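Local structure of DspB (Aggregatibacter actinomycetemcomitans, 1YHT) at residues L21-A26 and E33-F38; Y60-H65 and I168-D173; Y82-T87 and F125-K130; D98-Y103 and I109-E114. The protein disperses bacterial biofilm as a glycoside hydrolase of family 20, probably by cleaving terminal beta-linked N-acetylglucosamine from the matrix polysaccharide. All blocks are in the same frame, centred on the assembly; numbering follows the deposited sequence.

Contact 1. Residues L21-A26 and E33-F38; sequences LMLDIA and EVIKSF
Next to Leu23, whose methyls press on Phe38, OD2 of the Asp24 carboxylate is held twice, by a salt bridge to Arg27 and a hydrogen bond from the backbone N of Gly331. The other oxygen, OD1, accepts the backbone N of Ala26 at 2.9 Å, closing an Asx turn where strand 18-24 gives way to loop. Asp24 lies on the strand face turned from the helix, so this polar work is done behind an apolar interface. On the face toward the helix, Leu21 and Leu23 reach for the Phe38 ring at different places. Leu21 sends CD2 to within 3.5 Å of Phe38 CD1, its side chain crossing Phe38 at a slant. Leu23 crosses at about a right angle and brings both methyls to Phe38 CE2, CD1 at 3.7 Å and CD2 at 3.9 Å. In each leucine CG is turned opposite the main-chain nitrogen (chi1 173° in Leu21), which carries the methyls toward the helix. Ile35, one turn earlier, adds a looser touch: its CG1 is 4.3 Å from Leu23 CD2. Strand and helix run nearly antiparallel, opening a beta-alpha-beta unit of the barrel. No hydrogen bond crosses between the segments, so buried hydrocarbon alone joins them directly.

Contact 2. Residues Y60-H65 and I168-D173; sequences YAIESH and IDIFGD
Ile62 and Ile170 meet through their delta methyls, the two CD1 atoms lying 4.1 Å apart with the side chains crossing at a slant. The same CD1 of Ile62 also reaches the rim of the Phe171 ring, 4.2 Å from CE2 and near the ring plane, so one methyl serves both helix residues. Ile170 CD1 has a second neighbour in the loop: the carbonyl oxygen of Glu63, 3.6 Å away, where a methyl simply rests against a backbone oxygen. No hydrogen bond links the two segments.

What sets these groups in place begins with a torsion. Ile62 holds CG1 between its own nitrogen and carbonyl carbon (chi1 68°), and CD1 extends from there toward the helix. In Ile170, CG1 instead lies opposite the carbonyl carbon (chi1 -69°). Ile170 and Phe171 lie at the C-terminal end of helix 154-171, and Gly172 then leaves helical geometry with a positive phi, although its N still bonds to Ile168 O at 2.8 Å.

The irregular loop is pinned by its polar groups: the Glu63 carboxylate makes a salt bridge to Arg70 and accepts the backbone N of Tyr94, Gln69 NE2 serves the carbonyls of Tyr60 and Ile62, and Ser64 OG is hydrogen-bonded with Glu166 OE1 of helix 154-171. Farther out, Leu97 of helix 94-106 packs on both Ile62 and Ile170, so the contact joins the loop after strand 49-53 to the end of helix 154-171, with helix 94-106 alongside.

Contact 3. Residues Y82-T87 and F125-K130; sequences YINPYT and FKLVQK
The methylenes of Lys130 run slantwise over one face of the Tyr86 ring: CD sits above its middle, 3.5 Å from the centroid and almost on the ring normal, a CH-pi contact. CE follows toward one side of the same face, 3.4 Å from Tyr86 CD1. The bend at chi2 (67°) brings the methylenes over the ring, and the one at chi4 turns NZ up off it, 5.1 Å from the Tyr86 centroid, a long and at most weak cation-pi attraction. Deeper in, CD2 of Leu127 touches Asn84 ND2 at 3.7 Å, the side chains sliding past in opposite directions, and Thr87 CG2 at 4.1 Å, crossing at about a right angle. Asn84 shapes the turn that presents them. Its OD1 takes the backbone N of Tyr86 at 2.7 Å in the carbonyl plane, an Asx turn, and the N of Thr87 at 3.3 Å from above that plane. Gln69 OE1 accepts from Asn84 ND2, in agreement with these two bonds about how the amide is flipped. The contact thus sets the turn after strand 82-83 of a small antiparallel sheet against helix 122-132. Its chemistry implies dispersion and CH-pi contact, with the lysine charge contributing little.

Contact 4. Residues D98-Y103 and I109-E114; sequences DDIKAY and IELIPE
A chi1 of -59° in Leu111 turns CG opposite the carbonyl carbon, and a nearly straight chi2 then carries CD1 out to the helix beside Lys101. Lys101 has a similar chi1 (-72°), which sets CG beside the leucine, the two side chains crossing at about a right angle. CD1 of Leu111 rests 3.9 Å from Lys101 CG and just as close to Lys101 CA, so the methyl touches the helix backbone itself. CG2 of Ile100 stands a little farther off, 4.4 Å from Leu111 CD1. Past CG the lysine bends at chi3 and heads away from the strand: NZ makes a salt bridge to Asp98 OD1 at 2.8 Å, one turn back, and donates to the backbone oxygen of Ile170 at the end of helix 154-171. A short loop leads from helix 94-106 into strand 110-117, which lies parallel to strand 49-53 in the barrel; the contact is the return from helix to sheet. Leu111 also packs on Leu50 of that neighbouring strand. The chemistry divides Lys101 in two: the base of its chain, CA and CG, packs on Leu111, while its ammonium group, probably charged, is satisfied by a carboxylate and a helix-end carbonyl.

From the N terminus, contact 1 closes first, a short return between barrel strand 18-24 and the helix after it. Contact 2 then opens at 60-65 and spans about a hundred residues. Within that span contact 3 runs from 82-87 to 125-130, and inside contact 3 lies contact 4, a local helix-strand pair; none cross. Contacts 1 and 4 are tied by a salt bridge, Lys36 NZ to Asp99 OD2 at 2.9 Å, and by Ile35 against Ile100. In contact 2, Ala61 packs on the Ile25 carbonyl of contact 1, Phe171 on Leu111 and Pro113 of contact 4, and Tyr60 on Leu127 of contact 3. Contact 2 thereby joins the helix-strand pair of contact 4 to helix 122-132.

Contact 1. Residues L21-A26 and E33-F38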
loop_
_atom_site.group_PDB
_atom_site.type_symbol
_atom_site.label_atom_id
_atom_site.label_comp_id
_atom_site.label_asym_id
_atom_site.label_seq_id
_atom_site.Cartn_x
_atom_site.Cartn_y
_atom_site.Cartn_z
ATOM N N LEU A 21 -3.720 6.276 -7.276
ATOM C CA LEU A 21 -2.311 5.978 -7.215
ATOM C C LEU A 21 -1.996 5.366 -5.870
ATOM O O LEU A 21 -2.448 5.851 -4.816
ATOM C CB LEU A 21 -1.495 7.256 -7.346
ATOM C CG LEU A 21 -0.000 7.209 -7.161
ATOM C CD1 LEU A 21 0.638 6.383 -8.206
ATOM C CD2 LEU A 21 0.520 8.610 -7.177
ATOM N N MET A 22 -1.192 4.316 -5.906
ATOM C CA MET A 22 -0.498 3.892 -4.700
ATOM C C MET A 22 0.935 4.373 -4.808
ATOM O O MET A 22 1.689 4.011 -5.751
ATOM C CB MET A 22 -0.544 2.375 -4.591
ATOM C CG MET A 22 -0.147 1.854 -3.285
ATOM S SD MET A 22 1.552 1.472 -2.892
ATOM C CE MET A 22 2.633 1.374 -4.302
ATOM N N LEU A 23 1.348 5.155 -3.832
ATOM C CA LEU A 23 2.671 5.750 -3.891
ATOM C C LEU A 23 3.449 5.204 -2.721
ATOM O O LEU A 23 3.036 5.370 -1.547
ATOM C CB LEU A 23 2.605 7.291 -3.800
ATOM C CG LEU A 23 3.969 7.984 -4.043
ATOM C CD1 LEU A 23 4.533 7.816 -5.448
ATOM C CD2 LEU A 23 3.882 9.427 -3.714
ATOM N N ASP A 24 4.568 4.554 -3.041
ATOM C CA ASP A 24 5.459 3.986 -2.031
ATOM C C ASP A 24 6.480 5.054 -1.676
ATOM O O ASP A 24 7.438 5.292 -2.396
ATOM C CB ASP A 24 6.102 2.708 -2.553
ATOM C CG ASP A 24 7.295 2.240 -1.739
ATOM O OD1 ASP A 24 7.512 2.661 -0.570
ATOM O OD2 ASP A 24 8.037 1.387 -2.288
ATOM N N ILE A 25 6.229 5.694 -0.546
ATOM C CA ILE A 25 7.126 6.700 -0.039
ATOM C C ILE A 25 8.055 6.120 1.011
ATOM O O ILE A 25 8.858 6.833 1.529
ATOM C CB ILE A 25 6.393 7.973 0.475
ATOM C CG1 ILE A 25 5.532 7.726 1.717
ATOM C CG2 ILE A 25 5.554 8.596 -0.686
ATOM C CD1 ILE A 25 4.967 8.974 2.262
ATOM N N ALA A 26 7.972 4.817 1.271
ATOM C CA ALA A 26 8.855 4.174 2.237
ATOM C C ALA A 26 10.210 3.853 1.625
ATOM O O ALA A 26 11.238 3.983 2.277
ATOM C CB ALA A 26 8.207 2.896 2.771
ATOM N N GLU A 33 5.659 19.064 -2.475
ATOM C CA GLU A 33 5.401 19.629 -3.806
ATOM C C GLU A 33 5.091 18.559 -4.856
ATOM O O GLU A 33 4.151 18.686 -5.608
ATOM C CB GLU A 33 6.583 20.487 -4.276
ATOM C CG GLU A 33 6.600 21.913 -3.732
ATOM C CD GLU A 33 5.585 22.853 -4.361
ATOM O OE1 GLU A 33 5.079 22.524 -5.458
ATOM O OE2 GLU A 33 5.287 23.919 -3.727
ATOM N N VAL A 34 5.911 17.527 -4.899
ATOM C CA VAL A 34 5.755 16.436 -5.845
ATOM C C VAL A 34 4.530 15.596 -5.514
ATOM O O VAL A 34 3.810 15.176 -6.413
ATOM C CB VAL A 34 7.016 15.583 -5.910
ATOM C CG1 VAL A 34 6.785 14.332 -6.713
ATOM C CG2 VAL A 34 8.221 16.412 -6.472
ATOM N N ILE A 35 4.258 15.371 -4.223
ATOM C CA ILE A 35 3.041 14.678 -3.822
ATOM C C ILE A 35 1.797 15.431 -4.293
ATOM O O ILE A 35 0.840 14.827 -4.801
ATOM C CB ILE A 35 3.016 14.437 -2.311
ATOM C CG1 ILE A 35 4.086 13.354 -1.945
ATOM C CG2 ILE A 35 1.633 13.936 -1.900
ATOM C CD1 ILE A 35 4.297 13.118 -0.484
ATOM N N LYS A 36 1.809 16.745 -4.153
ATOM C CA LYS A 36 0.742 17.585 -4.691
ATOM C C LYS A 36 0.603 17.493 -6.226
ATOM O O LYS A 36 -0.515 17.556 -6.731
ATOM C CB LYS A 36 0.930 19.039 -4.287
ATOM C CG LYS A 36 0.594 19.335 -2.841
ATOM C CD LYS A 36 1.103 20.715 -2.465
ATOM C CE LYS A 36 0.741 21.098 -1.023
ATOM N NZ LYS A 36 0.879 22.555 -0.862
ATOM N N SER A 37 1.715 17.353 -6.950
ATOM C CA SER A 37 1.646 17.122 -8.389
ATOM C C SER A 37 0.974 15.792 -8.759
ATOM O O SER A 37 0.199 15.723 -9.685
ATOM C CB SER A 37 3.049 17.245 -9.027
ATOM O OG SER A 37 3.528 18.590 -8.985
ATOM N N PHE A 38 1.281 14.722 -8.019
ATOM C CA PHE A 38 0.603 13.441 -8.198
ATOM C C PHE A 38 -0.895 13.623 -7.956
ATOM O O PHE A 38 -1.727 13.085 -8.718
ATOM C CB PHE A 38 1.130 12.381 -7.195
ATOM C CG PHE A 38 2.371 11.721 -7.589
ATOM C CD1 PHE A 38 2.447 10.998 -8.763
ATOM C CD2 PHE A 38 3.499 11.791 -6.779
ATOM C CE1 PHE A 38 3.609 10.328 -9.105
ATOM C CE2 PHE A 38 4.635 11.117 -7.105
ATOM C CZ PHE A 38 4.698 10.394 -8.304
#

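Contact 2. Residues Y60-H65 and I168-D173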
loop_
_atom_site.group_PDB
_atom_site.type_symbol
_atom_site.label_atom_id
_atom_site.label_comp_id
_atom_site.label_asym_id
_atom_site.label_seq_id
_atom_site.Cartn_x
_atom_site.Cartn_y
_atom_site.Cartn_z
ATOM N N TYR A 60 9.861 4.417 7.773
ATOM C CA TYR A 60 8.535 4.825 8.230
ATOM C C TYR A 60 8.568 6.339 7.973
ATOM O O TYR A 60 9.228 7.082 8.706
ATOM C CB TYR A 60 8.373 4.543 9.756
ATOM C CG TYR A 60 7.023 4.887 10.291
ATOM C CD1 TYR A 60 5.982 3.966 10.210
ATOM C CD2 TYR A 60 6.753 6.155 10.817
ATOM C CE1 TYR A 60 4.698 4.276 10.681
ATOM C CE2 TYR A 60 5.473 6.498 11.266
ATOM C CZ TYR A 60 4.449 5.517 11.203
ATOM O OH TYR A 60 3.187 5.787 11.600
ATOM N N ALA A 61 7.847 6.788 6.954
ATOM C CA ALA A 61 8.103 8.081 6.345
ATOM C C ALA A 61 7.201 9.241 6.797
ATOM O O ALA A 61 7.074 10.232 6.071
ATOM C CB ALA A 61 8.034 7.944 4.842
ATOM N N ILE A 62 6.599 9.136 7.981
ATOM C CA ILE A 62 5.842 10.236 8.585
ATOM C C ILE A 62 6.207 10.398 10.028
ATOM O O ILE A 62 6.697 9.481 10.664
ATOM C CB ILE A 62 4.278 10.057 8.458
ATOM C CG1 ILE A 62 3.767 8.882 9.297
ATOM C CG2 ILE A 62 3.933 9.835 7.023
ATOM C CD1 ILE A 62 2.264 8.573 9.064
ATOM N N GLU A 63 5.906 11.581 10.547
ATOM C CA GLU A 63 6.118 11.898 11.921
ATOM C C GLU A 63 5.258 11.018 12.843
ATOM O O GLU A 63 4.127 10.597 12.486
ATOM C CB GLU A 63 5.825 13.383 12.160
ATOM C CG GLU A 63 6.183 13.874 13.540
ATOM C CD GLU A 63 6.321 15.391 13.680
ATOM O OE1 GLU A 63 5.999 16.188 12.755
ATOM O OE2 GLU A 63 6.828 15.768 14.735
ATOM N N SER A 64 5.779 10.785 14.049
ATOM C CA SER A 64 5.112 9.909 15.031
ATOM C C SER A 64 5.494 10.263 16.471
ATOM O O SER A 64 6.680 10.267 16.808
ATOM C CB SER A 64 5.486 8.443 14.816
ATOM O OG SER A 64 4.857 7.613 15.799
ATOM N N HIS A 65 4.483 10.550 17.296
ATOM C CA HIS A 65 4.661 10.576 18.761
ATOM C C HIS A 65 4.964 9.170 19.322
ATOM O O HIS A 65 5.886 8.979 20.083
ATOM C CB HIS A 65 3.387 11.101 19.451
ATOM C CG HIS A 65 3.274 12.595 19.519
ATOM N ND1 HIS A 65 3.146 13.390 18.401
ATOM C CD2 HIS A 65 3.189 13.423 20.591
ATOM C CE1 HIS A 65 3.041 14.656 18.786
ATOM N NE2 HIS A 65 3.090 14.705 20.116
ATOM N N ILE A 168 -4.631 7.307 12.068
ATOM C CA ILE A 168 -5.994 7.801 11.858
ATOM C C ILE A 168 -6.141 9.262 12.259
ATOM O O ILE A 168 -6.682 10.079 11.496
ATOM C CB ILE A 168 -7.002 6.892 12.621
ATOM C CG1 ILE A 168 -7.034 5.550 11.952
ATOM C CG2 ILE A 168 -8.423 7.500 12.639
ATOM C CD1 ILE A 168 -7.771 4.491 12.693
ATOM N N ASP A 169 -5.617 9.627 13.423
ATOM C CA ASP A 169 -5.629 11.023 13.876
ATOM C C ASP A 169 -4.881 11.987 12.935
ATOM O O ASP A 169 -5.339 13.106 12.666
ATOM C CB ASP A 169 -5.008 11.158 15.256
ATOM C CG ASP A 169 -5.902 10.615 16.363
ATOM O OD1 ASP A 169 -7.087 10.353 16.116
ATOM O OD2 ASP A 169 -5.412 10.484 17.477
ATOM N N ILE A 170 -3.744 11.547 12.433
ATOM C CA ILE A 170 -2.944 12.322 11.473
ATOM C C ILE A 170 -3.697 12.617 10.154
ATOM O O ILE A 170 -3.746 13.751 9.723
ATOM C CB ILE A 170 -1.624 11.606 11.164
ATOM C CG1 ILE A 170 -0.686 11.605 12.380
ATOM C CG2 ILE A 170 -0.864 12.260 10.002
ATOM C CD1 ILE A 170 0.532 10.596 12.210
ATOM N N PHE A 171 -4.295 11.598 9.539
ATOM C CA PHE A 171 -4.999 11.773 8.259
ATOM C C PHE A 171 -6.396 12.379 8.448
ATOM O O PHE A 171 -6.921 13.051 7.549
ATOM C CB PHE A 171 -5.022 10.458 7.462
ATOM C CG PHE A 171 -3.669 10.102 6.919
ATOM C CD1 PHE A 171 -3.300 10.495 5.623
ATOM C CD2 PHE A 171 -2.718 9.517 7.727
ATOM C CE1 PHE A 171 -2.023 10.242 5.134
ATOM C CE2 PHE A 171 -1.410 9.270 7.252
ATOM C CZ PHE A 171 -1.065 9.610 5.981
ATOM N N GLY A 172 -6.983 12.149 9.617
ATOM C CA GLY A 172 -8.309 12.683 9.948
ATOM C C GLY A 172 -9.347 12.491 8.828
ATOM O O GLY A 172 -9.378 11.445 8.195
ATOM N N ASP A 173 -10.168 13.515 8.558
ATOM C CA ASP A 173 -11.301 13.346 7.610
ATOM C C ASP A 173 -10.936 13.294 6.115
ATOM O O ASP A 173 -11.824 13.246 5.267
ATOM C CB ASP A 173 -12.428 14.396 7.874
ATOM C CG ASP A 173 -12.043 15.807 7.498
ATOM O OD1 ASP A 173 -10.952 16.074 6.946
ATOM O OD2 ASP A 173 -12.872 16.691 7.753
#

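Contact 3. Residues Y82-T87 and F125-K130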
loop_
_atom_site.group_PDB
_atom_site.type_symbol
_atom_site.label_atom_id
_atom_site.label_comp_id
_atom_site.label_asym_id
_atom_site.label_seq_id
_atom_site.Cartn_x
_atom_site.Cartn_y
_atom_site.Cartn_z
ATOM N N TYR A 82 12.699 16.816 6.517
ATOM C CA TYR A 82 13.191 16.404 7.823
ATOM C C TYR A 82 13.848 15.003 7.738
ATOM O O TYR A 82 13.279 14.066 7.175
ATOM C CB TYR A 82 12.044 16.387 8.872
ATOM C CG TYR A 82 11.461 17.758 9.131
ATOM C CD1 TYR A 82 12.065 18.651 10.032
ATOM C CD2 TYR A 82 10.331 18.180 8.459
ATOM C CE1 TYR A 82 11.536 19.928 10.256
ATOM C CE2 TYR A 82 9.804 19.468 8.655
ATOM C CZ TYR A 82 10.396 20.310 9.562
ATOM O OH TYR A 82 9.867 21.547 9.717
ATOM N N ILE A 83 15.035 14.886 8.333
ATOM C CA ILE A 83 15.799 13.666 8.362
ATOM C C ILE A 83 15.932 13.200 9.803
ATOM O O ILE A 83 16.427 13.922 10.643
ATOM C CB ILE A 83 17.193 13.885 7.770
ATOM C CG1 ILE A 83 17.104 14.352 6.295
ATOM C CG2 ILE A 83 18.068 12.624 7.936
ATOM C CD1 ILE A 83 16.599 13.394 5.325
ATOM N N ASN A 84 15.495 11.984 10.083
ATOM C CA ASN A 84 15.667 11.432 11.425
ATOM C C ASN A 84 17.177 11.179 11.632
ATOM O O ASN A 84 17.740 10.381 10.924
ATOM C CB ASN A 84 14.854 10.131 11.559
ATOM C CG ASN A 84 15.022 9.467 12.931
ATOM O OD1 ASN A 84 16.110 9.508 13.516
ATOM N ND2 ASN A 84 13.955 8.868 13.447
ATOM N N PRO A 85 17.831 11.873 12.581
ATOM C CA PRO A 85 19.275 11.683 12.620
ATOM C C PRO A 85 19.705 10.268 13.059
ATOM O O PRO A 85 20.839 9.928 12.834
ATOM C CB PRO A 85 19.751 12.730 13.635
ATOM C CG PRO A 85 18.578 12.911 14.559
ATOM C CD PRO A 85 17.374 12.823 13.607
ATOM N N TYR A 86 18.834 9.486 13.706
ATOM C CA TYR A 86 19.210 8.130 14.108
ATOM C C TYR A 86 19.120 7.154 12.959
ATOM O O TYR A 86 20.017 6.346 12.757
ATOM C CB TYR A 86 18.370 7.577 15.273
ATOM C CG TYR A 86 18.972 6.273 15.834
ATOM C CD1 TYR A 86 20.147 6.315 16.592
ATOM C CD2 TYR A 86 18.403 5.021 15.580
ATOM C CE1 TYR A 86 20.734 5.153 17.111
ATOM C CE2 TYR A 86 18.975 3.846 16.096
ATOM C CZ TYR A 86 20.149 3.919 16.865
ATOM O OH TYR A 86 20.775 2.789 17.410
ATOM N N THR A 87 18.032 7.223 12.200
ATOM C CA THR A 87 17.853 6.320 11.089
ATOM C C THR A 87 18.489 6.842 9.839
ATOM O O THR A 87 18.723 6.096 8.904
ATOM C CB THR A 87 16.352 6.063 10.827
ATOM O OG1 THR A 87 15.728 7.271 10.361
ATOM C CG2 THR A 87 15.696 5.594 12.072
ATOM N N PHE A 125 9.841 -1.525 13.640
ATOM C CA PHE A 125 10.651 -2.270 14.636
ATOM C C PHE A 125 11.887 -1.465 15.069
ATOM O O PHE A 125 12.218 -1.351 16.255
ATOM C CB PHE A 125 11.132 -3.595 14.042
ATOM C CG PHE A 125 10.025 -4.609 13.746
ATOM C CD1 PHE A 125 8.802 -4.547 14.356
ATOM C CD2 PHE A 125 10.285 -5.663 12.902
ATOM C CE1 PHE A 125 7.821 -5.522 14.111
ATOM C CE2 PHE A 125 9.305 -6.648 12.628
ATOM C CZ PHE A 125 8.088 -6.571 13.240
ATOM N N LYS A 126 12.583 -0.901 14.094
ATOM C CA LYS A 126 13.805 -0.192 14.403
ATOM C C LYS A 126 13.528 1.062 15.255
ATOM O O LYS A 126 14.283 1.357 16.164
ATOM C CB LYS A 126 14.548 0.159 13.126
ATOM C CG LYS A 126 15.065 -1.095 12.348
ATOM C CD LYS A 126 15.762 -2.120 13.298
ATOM C CE LYS A 126 16.601 -3.196 12.587
ATOM N NZ LYS A 126 17.292 -4.061 13.645
ATOM N N LEU A 127 12.447 1.794 14.980
ATOM C CA LEU A 127 12.065 2.943 15.844
ATOM C C LEU A 127 11.638 2.546 17.264
ATOM O O LEU A 127 11.961 3.251 18.242
ATOM C CB LEU A 127 10.954 3.759 15.167
ATOM C CG LEU A 127 11.364 4.511 13.900
ATOM C CD1 LEU A 127 10.139 4.971 13.132
ATOM C CD2 LEU A 127 12.288 5.661 14.267
ATOM N N VAL A 128 10.858 1.465 17.354
ATOM C CA VAL A 128 10.459 0.883 18.639
ATOM C C VAL A 128 11.691 0.446 19.466
ATOM O O VAL A 128 11.830 0.761 20.651
ATOM C CB VAL A 128 9.549 -0.327 18.461
ATOM C CG1 VAL A 128 9.393 -1.092 19.821
ATOM C CG2 VAL A 128 8.149 0.142 17.956
ATOM N N GLN A 129 12.589 -0.286 18.822
ATOM C CA GLN A 129 13.826 -0.662 19.479
ATOM C C GLN A 129 14.582 0.524 20.071
ATOM O O GLN A 129 15.054 0.470 21.203
ATOM C CB GLN A 129 14.733 -1.391 18.474
ATOM C CG GLN A 129 16.112 -1.758 19.091
ATOM C CD GLN A 129 16.938 -2.661 18.179
ATOM O OE1 GLN A 129 16.454 -3.704 17.726
ATOM N NE2 GLN A 129 18.156 -2.205 17.834
ATOM N N LYS A 130 14.737 1.581 19.299
ATOM C CA LYS A 130 15.493 2.771 19.757
ATOM C C LYS A 130 14.763 3.435 20.948
ATOM O O LYS A 130 15.352 3.749 21.978
ATOM C CB LYS A 130 15.634 3.754 18.588
ATOM C CG LYS A 130 16.267 5.129 18.915
ATOM C CD LYS A 130 17.728 4.987 19.292
ATOM C CE LYS A 130 18.434 6.346 19.526
ATOM N NZ LYS A 130 17.786 7.155 20.623
#

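Contact 4. Residues D98-Y103 and I109-E114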
loop_
_atom_site.group_PDB
_atom_site.type_symbol
_atom_site.label_atom_id
_atom_site.label_comp_id
_atom_site.label_asym_id
_atom_site.label_seq_id
_atom_site.Cartn_x
_atom_site.Cartn_y
_atom_site.Cartn_z
ATOM N N ASP A 98 -0.434 18.095 7.025
ATOM C CA ASP A 98 -1.639 18.934 7.073
ATOM C C ASP A 98 -1.800 19.790 5.799
ATOM O O ASP A 98 -2.888 19.949 5.297
ATOM C CB ASP A 98 -1.621 19.856 8.281
ATOM C CG ASP A 98 -1.913 19.134 9.587
ATOM O OD1 ASP A 98 -2.430 17.982 9.575
ATOM O OD2 ASP A 98 -1.626 19.763 10.637
ATOM N N ASP A 99 -0.685 20.262 5.260
ATOM C CA ASP A 99 -0.633 20.936 3.974
ATOM C C ASP A 99 -1.089 19.977 2.798
ATOM O O ASP A 99 -1.938 20.337 1.969
ATOM C CB ASP A 99 0.795 21.460 3.738
ATOM C CG ASP A 99 0.953 22.210 2.391
ATOM O OD1 ASP A 99 0.017 22.893 1.969
ATOM O OD2 ASP A 99 2.021 22.092 1.759
ATOM N N ILE A 100 -0.593 18.741 2.799
ATOM C CA ILE A 100 -0.981 17.753 1.774
ATOM C C ILE A 100 -2.476 17.402 1.896
ATOM O O ILE A 100 -3.143 17.285 0.887
ATOM C CB ILE A 100 -0.097 16.488 1.881
ATOM C CG1 ILE A 100 1.349 16.848 1.485
ATOM C CG2 ILE A 100 -0.612 15.333 0.999
ATOM C CD1 ILE A 100 2.398 15.865 1.958
ATOM N N LYS A 101 -2.949 17.221 3.138
ATOM C CA LYS A 101 -4.322 16.859 3.447
ATOM C C LYS A 101 -5.293 17.894 2.926
ATOM O O LYS A 101 -6.272 17.546 2.252
ATOM C CB LYS A 101 -4.510 16.711 4.965
ATOM C CG LYS A 101 -3.863 15.459 5.564
ATOM C CD LYS A 101 -3.704 15.513 7.079
ATOM C CE LYS A 101 -4.949 15.989 7.840
ATOM N NZ LYS A 101 -4.617 16.279 9.311
ATOM N N ALA A 102 -5.026 19.165 3.254
ATOM C CA ALA A 102 -5.827 20.301 2.748
ATOM C C ALA A 102 -5.876 20.321 1.202
ATOM O O ALA A 102 -6.933 20.494 0.588
ATOM C CB ALA A 102 -5.297 21.642 3.334
ATOM N N TYR A 103 -4.743 20.065 0.576
ATOM C CA TYR A 103 -4.643 20.156 -0.855
ATOM C C TYR A 103 -5.476 19.011 -1.469
ATOM O O TYR A 103 -6.303 19.257 -2.376
ATOM C CB TYR A 103 -3.183 20.105 -1.271
ATOM C CG TYR A 103 -2.982 20.439 -2.706
ATOM C CD1 TYR A 103 -2.943 21.768 -3.111
ATOM C CD2 TYR A 103 -2.854 19.436 -3.680
ATOM C CE1 TYR A 103 -2.802 22.105 -4.486
ATOM C CE2 TYR A 103 -2.709 19.758 -5.017
ATOM C CZ TYR A 103 -2.705 21.100 -5.422
ATOM O OH TYR A 103 -2.551 21.435 -6.763
ATOM N N ILE A 109 -9.537 14.308 -3.550
ATOM C CA ILE A 109 -8.717 13.095 -3.490
ATOM C C ILE A 109 -8.611 12.581 -2.052
ATOM O O ILE A 109 -8.037 13.233 -1.171
ATOM C CB ILE A 109 -7.292 13.315 -4.118
ATOM C CG1 ILE A 109 -7.421 13.919 -5.542
ATOM C CG2 ILE A 109 -6.514 12.013 -4.135
ATOM C CD1 ILE A 109 -8.335 13.159 -6.437
ATOM N N GLU A 110 -9.209 11.428 -1.842
ATOM C CA GLU A 110 -9.086 10.661 -0.623
ATOM C C GLU A 110 -7.655 10.172 -0.395
ATOM O O GLU A 110 -6.983 9.713 -1.315
ATOM C CB GLU A 110 -9.990 9.425 -0.687
ATOM C CG GLU A 110 -10.063 8.684 0.643
ATOM C CD GLU A 110 -10.724 7.331 0.588
ATOM O OE1 GLU A 110 -11.103 6.839 -0.486
ATOM O OE2 GLU A 110 -10.862 6.764 1.675
ATOM N N LEU A 111 -7.184 10.305 0.833
ATOM C CA LEU A 111 -5.878 9.764 1.258
ATOM C C LEU A 111 -6.133 8.449 1.988
ATOM O O LEU A 111 -6.899 8.409 2.945
ATOM C CB LEU A 111 -5.194 10.750 2.171
ATOM C CG LEU A 111 -4.927 12.147 1.541
ATOM C CD1 LEU A 111 -4.139 13.093 2.494
ATOM C CD2 LEU A 111 -4.149 11.992 0.251
ATOM N N ILE A 112 -5.510 7.374 1.528
ATOM C CA ILE A 112 -5.650 6.099 2.170
ATOM C C ILE A 112 -4.280 5.736 2.759
ATOM O O ILE A 112 -3.390 5.298 2.040
ATOM C CB ILE A 112 -6.178 5.009 1.222
ATOM C CG1 ILE A 112 -7.476 5.484 0.555
ATOM C CG2 ILE A 112 -6.277 3.642 1.949
ATOM C CD1 ILE A 112 -8.061 4.571 -0.544
ATOM N N PRO A 113 -4.122 5.889 4.082
ATOM C CA PRO A 113 -2.843 5.441 4.664
ATOM C C PRO A 113 -2.743 3.922 4.678
ATOM O O PRO A 113 -3.758 3.257 4.873
ATOM C CB PRO A 113 -2.870 6.025 6.089
ATOM C CG PRO A 113 -4.365 5.943 6.484
ATOM C CD PRO A 113 -5.041 6.419 5.123
ATOM N N GLU A 114 -1.520 3.392 4.503
ATOM C CA GLU A 114 -1.224 1.975 4.635
ATOM C C GLU A 114 -0.188 1.772 5.701
ATOM O O GLU A 114 0.985 2.159 5.533
ATOM C CB GLU A 114 -0.729 1.297 3.324
ATOM C CG GLU A 114 -0.565 -0.219 3.487
ATOM C CD GLU A 114 0.029 -0.973 2.311
ATOM O OE1 GLU A 114 0.128 -0.430 1.187
ATOM O OE2 GLU A 114 0.446 -2.142 2.551
#